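Local atomic coordinates of dihydrofolate reductase (Schistosoma mansoni, PDB entry 3VCO), a protein that catalyses the NADPH-dependent reduction of 7,8-dihydrofolate to 5,6,7,8-tetrahydrofolate, a key step of folate metabolism that supports thymidylate, purine and glycine synthesis. Residues M21-V26 with E127-I131; C152-L156 with G190-K194. All coordinates share one frame; numbering follows the deposited sequence. Where two conformers were deposited one is given.

Interaction 1: M21-V26 with E127-I131; sequences MRLNVV and EVFII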
# COMPACT_ATOMS: atom_id res chain seq x y z
N MET A 21 13.39 3.78 9.20
CA MET A 21 12.16 3.39 8.54
C MET A 21 12.09 3.79 7.06
O MET A 21 12.24 4.94 6.70
CB MET A 21 10.95 3.98 9.29
CG MET A 21 9.64 3.37 8.90
SD MET A 21 8.17 4.16 9.61
CE MET A 21 8.46 5.89 9.23
N ARG A 22 11.86 2.80 6.21
CA ARG A 22 11.57 3.03 4.81
C ARG A 22 10.04 3.11 4.76
O ARG A 22 9.36 2.34 5.43
CB ARG A 22 12.03 1.82 4.00
CG ARG A 22 12.02 2.03 2.50
CD ARG A 22 12.77 0.95 1.86
NE ARG A 22 12.03 -0.29 1.89
CZ ARG A 22 12.58 -1.49 1.70
NH1 ARG A 22 13.90 -1.61 1.48
NH2 ARG A 22 11.80 -2.57 1.73
N LEU A 23 9.48 4.02 3.99
CA LEU A 23 8.03 3.99 3.87
C LEU A 23 7.78 3.25 2.61
O LEU A 23 8.31 3.60 1.56
CB LEU A 23 7.45 5.39 3.78
CG LEU A 23 7.46 6.29 4.97
CD1 LEU A 23 6.77 7.59 4.58
CD2 LEU A 23 6.73 5.59 6.14
N ASN A 24 6.97 2.20 2.69
CA ASN A 24 6.67 1.40 1.52
C ASN A 24 5.30 1.83 1.04
O ASN A 24 4.40 2.00 1.83
CB ASN A 24 6.71 -0.08 1.84
CG ASN A 24 8.10 -0.54 2.30
OD1 ASN A 24 9.01 -0.68 1.50
ND2 ASN A 24 8.26 -0.76 3.59
N VAL A 25 5.21 2.16 -0.24
CA VAL A 25 3.97 2.56 -0.83
C VAL A 25 3.52 1.41 -1.72
O VAL A 25 4.31 0.91 -2.52
CB VAL A 25 4.20 3.81 -1.66
CG1 VAL A 25 3.00 4.08 -2.50
CG2 VAL A 25 4.47 4.97 -0.72
N VAL A 26 2.27 0.98 -1.57
CA VAL A 26 1.75 -0.07 -2.47
C VAL A 26 0.56 0.54 -3.25
O VAL A 26 -0.36 1.06 -2.65
CB VAL A 26 1.23 -1.28 -1.66
CG1 VAL A 26 0.78 -2.44 -2.62
CG2 VAL A 26 2.33 -1.76 -0.73
N GLU A 127 7.99 -3.87 8.81
CA GLU A 127 7.94 -2.79 7.81
C GLU A 127 6.56 -2.10 7.80
O GLU A 127 5.56 -2.64 8.32
CB GLU A 127 8.32 -3.31 6.40
CG GLU A 127 9.77 -3.96 6.28
CD GLU A 127 10.80 -3.07 5.57
OE1 GLU A 127 10.38 -2.10 4.93
OE2 GLU A 127 12.04 -3.33 5.66
N VAL A 128 6.52 -0.91 7.23
CA VAL A 128 5.32 -0.10 7.17
C VAL A 128 4.95 0.07 5.70
O VAL A 128 5.79 0.47 4.88
CB VAL A 128 5.58 1.29 7.80
CG1 VAL A 128 4.36 2.19 7.67
CG2 VAL A 128 5.94 1.10 9.29
N PHE A 129 3.71 -0.30 5.36
CA PHE A 129 3.20 -0.11 3.99
C PHE A 129 2.06 0.89 4.04
O PHE A 129 1.17 0.75 4.88
CB PHE A 129 2.74 -1.46 3.40
CG PHE A 129 3.88 -2.48 3.28
CD1 PHE A 129 4.56 -2.65 2.09
CD2 PHE A 129 4.34 -3.17 4.41
CE1 PHE A 129 5.62 -3.51 2.00
CE2 PHE A 129 5.41 -4.04 4.34
CZ PHE A 129 6.08 -4.21 3.14
N ILE A 130 2.08 1.88 3.13
CA ILE A 130 0.98 2.78 2.92
C ILE A 130 0.21 2.27 1.68
O ILE A 130 0.76 2.24 0.57
CB ILE A 130 1.50 4.19 2.60
CG1 ILE A 130 2.40 4.71 3.73
CG2 ILE A 130 0.34 5.16 2.31
CD1 ILE A 130 1.71 4.84 5.04
N ILE A 131 -1.05 1.87 1.87
CA ILE A 131 -1.76 1.16 0.82
C ILE A 131 -2.81 2.01 0.16
O ILE A 131 -3.63 1.55 -0.63
CB ILE A 131 -2.32 -0.17 1.30
CG1 ILE A 131 -3.43 0.05 2.31
CG2 ILE A 131 -1.13 -1.03 1.90
CD1 ILE A 131 -4.20 -1.19 2.60
O HOH W 1 9.26 0.07 6.72
O HOH W 2 -2.80 -0.57 -2.18

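Interaction 2: C152-L156 with G190-K194; sequences CTHIL and GFTFK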
# COMPACT_ATOMS: atom_id res chain seq x y z
N CYS A 152 4.57 -1.40 -7.20
CA CYS A 152 3.64 -0.88 -8.15
C CYS A 152 3.08 -2.02 -9.02
O CYS A 152 3.84 -2.82 -9.57
CB CYS A 152 4.37 0.16 -9.04
SG CYS A 152 3.28 0.99 -10.20
N THR A 153 1.76 -2.08 -9.14
CA THR A 153 1.16 -2.85 -10.20
C THR A 153 0.79 -1.91 -11.32
O THR A 153 -0.09 -1.08 -11.17
CB THR A 153 -0.09 -3.55 -9.68
OG1 THR A 153 0.32 -4.27 -8.51
CG2 THR A 153 -0.67 -4.49 -10.73
N HIS A 154 1.46 -2.06 -12.45
CA HIS A 154 1.11 -1.32 -13.68
C HIS A 154 0.00 -2.03 -14.43
O HIS A 154 0.09 -3.22 -14.68
CB HIS A 154 2.32 -1.22 -14.59
CG HIS A 154 3.44 -0.40 -14.02
ND1 HIS A 154 3.50 0.97 -14.11
CD2 HIS A 154 4.58 -0.78 -13.39
CE1 HIS A 154 4.60 1.41 -13.53
NE2 HIS A 154 5.27 0.37 -13.07
N ILE A 155 -1.02 -1.30 -14.84
CA ILE A 155 -2.16 -1.91 -15.49
C ILE A 155 -2.43 -1.21 -16.80
O ILE A 155 -2.20 -0.01 -16.89
CB ILE A 155 -3.38 -1.77 -14.59
CG1 ILE A 155 -3.15 -2.57 -13.30
CG2 ILE A 155 -4.63 -2.22 -15.31
CD1 ILE A 155 -4.25 -2.35 -12.24
N LEU A 156 -2.84 -1.95 -17.83
CA LEU A 156 -3.37 -1.36 -19.03
C LEU A 156 -4.87 -1.38 -18.89
O LEU A 156 -5.52 -2.43 -18.92
CB LEU A 156 -2.90 -2.08 -20.28
CG LEU A 156 -1.58 -1.57 -20.86
CD1 LEU A 156 -1.40 -2.14 -22.24
CD2 LEU A 156 -1.54 -0.04 -20.89
N GLY A 190 -10.32 -8.18 -17.87
CA GLY A 190 -10.01 -7.25 -18.95
C GLY A 190 -8.66 -6.61 -18.72
O GLY A 190 -8.26 -5.73 -19.48
N PHE A 191 -7.96 -7.07 -17.69
CA PHE A 191 -6.75 -6.40 -17.21
C PHE A 191 -5.46 -7.09 -17.62
O PHE A 191 -5.30 -8.31 -17.52
CB PHE A 191 -6.77 -6.26 -15.68
CG PHE A 191 -7.87 -5.38 -15.19
CD1 PHE A 191 -7.71 -4.00 -15.18
CD2 PHE A 191 -9.07 -5.92 -14.77
CE1 PHE A 191 -8.73 -3.18 -14.75
CE2 PHE A 191 -10.10 -5.12 -14.34
CZ PHE A 191 -9.94 -3.74 -14.33
N THR A 192 -4.52 -6.28 -18.08
CA THR A 192 -3.19 -6.75 -18.34
C THR A 192 -2.28 -5.94 -17.41
O THR A 192 -2.46 -4.74 -17.30
CB THR A 192 -2.78 -6.53 -19.81
OG1 THR A 192 -3.64 -7.28 -20.69
CG2 THR A 192 -1.37 -6.97 -20.02
N PHE A 193 -1.34 -6.59 -16.73
CA PHE A 193 -0.59 -5.91 -15.68
C PHE A 193 0.77 -6.55 -15.45
O PHE A 193 1.08 -7.65 -15.93
CB PHE A 193 -1.39 -5.82 -14.36
CG PHE A 193 -1.95 -7.15 -13.89
CD1 PHE A 193 -3.17 -7.60 -14.36
CD2 PHE A 193 -1.23 -7.95 -13.00
CE1 PHE A 193 -3.67 -8.83 -13.98
CE2 PHE A 193 -1.74 -9.18 -12.60
CZ PHE A 193 -2.96 -9.61 -13.08
N LYS A 194 1.62 -5.83 -14.76
CA LYS A 194 2.91 -6.37 -14.40
C LYS A 194 3.31 -5.71 -13.11
O LYS A 194 2.77 -4.64 -12.76
CB LYS A 194 3.93 -6.12 -15.49
CG LYS A 194 4.47 -4.71 -15.52
CD LYS A 194 5.43 -4.49 -16.69
CE LYS A 194 6.79 -5.12 -16.46
NZ LYS A 194 7.78 -4.56 -17.45

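Interaction 1: M21-V26 with E127-I131
N24 and F129 face each other across two parallel strands, and backbone hydrogen bonds set their register. N24 N gives to V128 O, N24 O takes the amide of I130 in a nearly straight bond (N-H...O 170°), and V26 N gives to I130 O at 2.9 Å. This is the parallel pairing of strands 23-29 and 125-130 in the central sheet of the dihydrofolate reductase fold, flanked by strands 148-156 and 64-70.

Polar side chains add bonds of their own at the start of the pairing. ND2 of N24 meets V128 O (3.0 Å) from above the carbonyl plane; V128 O therefore accepts twice. R22 NE holds OD1 of the same amide at 3.1 Å, which fixes its flip. A water joins R22 O to V128 N. Less certainly, in one of two E127 conformers, OE1 takes ND2 nearly end-on (2.8 Å), the same water, and a long, charge-only salt bridge from R22 NH2 (3.5 Å).

With CG anti to the carbonyl carbon (chi1 -62°), N24 sets its amide over one face of the F129 ring, ND2 offset toward the rim, whereas V26 CG2 meets the edge at CD1 (3.7 Å). Elsewhere, M21 SD touches V128 CG2 (3.8 Å).

Interaction 2: C152-L156 with G190-K194
I155 and F193 form a non-hydrogen-bonded pair of an antiparallel ladder, their CA atoms 4.3 Å apart. CG1 of I155 rests against the CB of F193 (3.8 Å), while its other branch, CG2, reaches the edge of the F191 ring at CD1, 3.6 Å away. The two branches thus divide between two phenylalanines of the opposing strand: CG1 stands anti to the carbonyl carbon of I155 (chi1 -65°) and CG2 anti to its backbone N. T153 CG2 lies alongside F193, 3.9 Å from its CB.

Backbone bonds position these groups. H154 and K194 exchange a reciprocal pair, H154 N to K194 O at 2.9 Å and K194 N to H154 O at 3.0 Å; farther along, L156 N gives to T192 O in a straighter bond (167°). The F193 ring takes a less common torsion, CG lying between the backbone N and the carbonyl carbon (chi1 52°), and its end turns away from strand 152-156.

The polar ends of T153 and H154 have partners outside the two segments: T153 OG1 is hydrogen-bonded to D48, a probable substrate-binding residue, and H154 NE2 to Y198. C152 SG sits over one face of the H154 imidazole, offset toward the rim. Strand 23-29 flanks 148-156, with A28 touching T153 and I155, whereas strand 186-188 borders 191-200 and packs F186 and E188 against F193.

Both interactions belong to one mixed sheet and are linked through strands 23-29 and 148-156, which run parallel as neighbours: interaction 1 pairs the first with 125-130, interaction 2 the second with 191-200. Their centres are 21 Å apart and their nearest atoms about 5 Å, so they do not touch, and along the chain 21-26/127-131 closes before 152-156/190-194 opens. Each borders the probable ligand site. Measured between side chains, I131 of interaction 1 comes about 4 Å from F52 and T153 of interaction 2 about 3 Å from D48, both probable substrate-binding residues; V25 lies about 4 Å from Y137 and I155 about 4 Å from A28, both probable NADP(+) contacts.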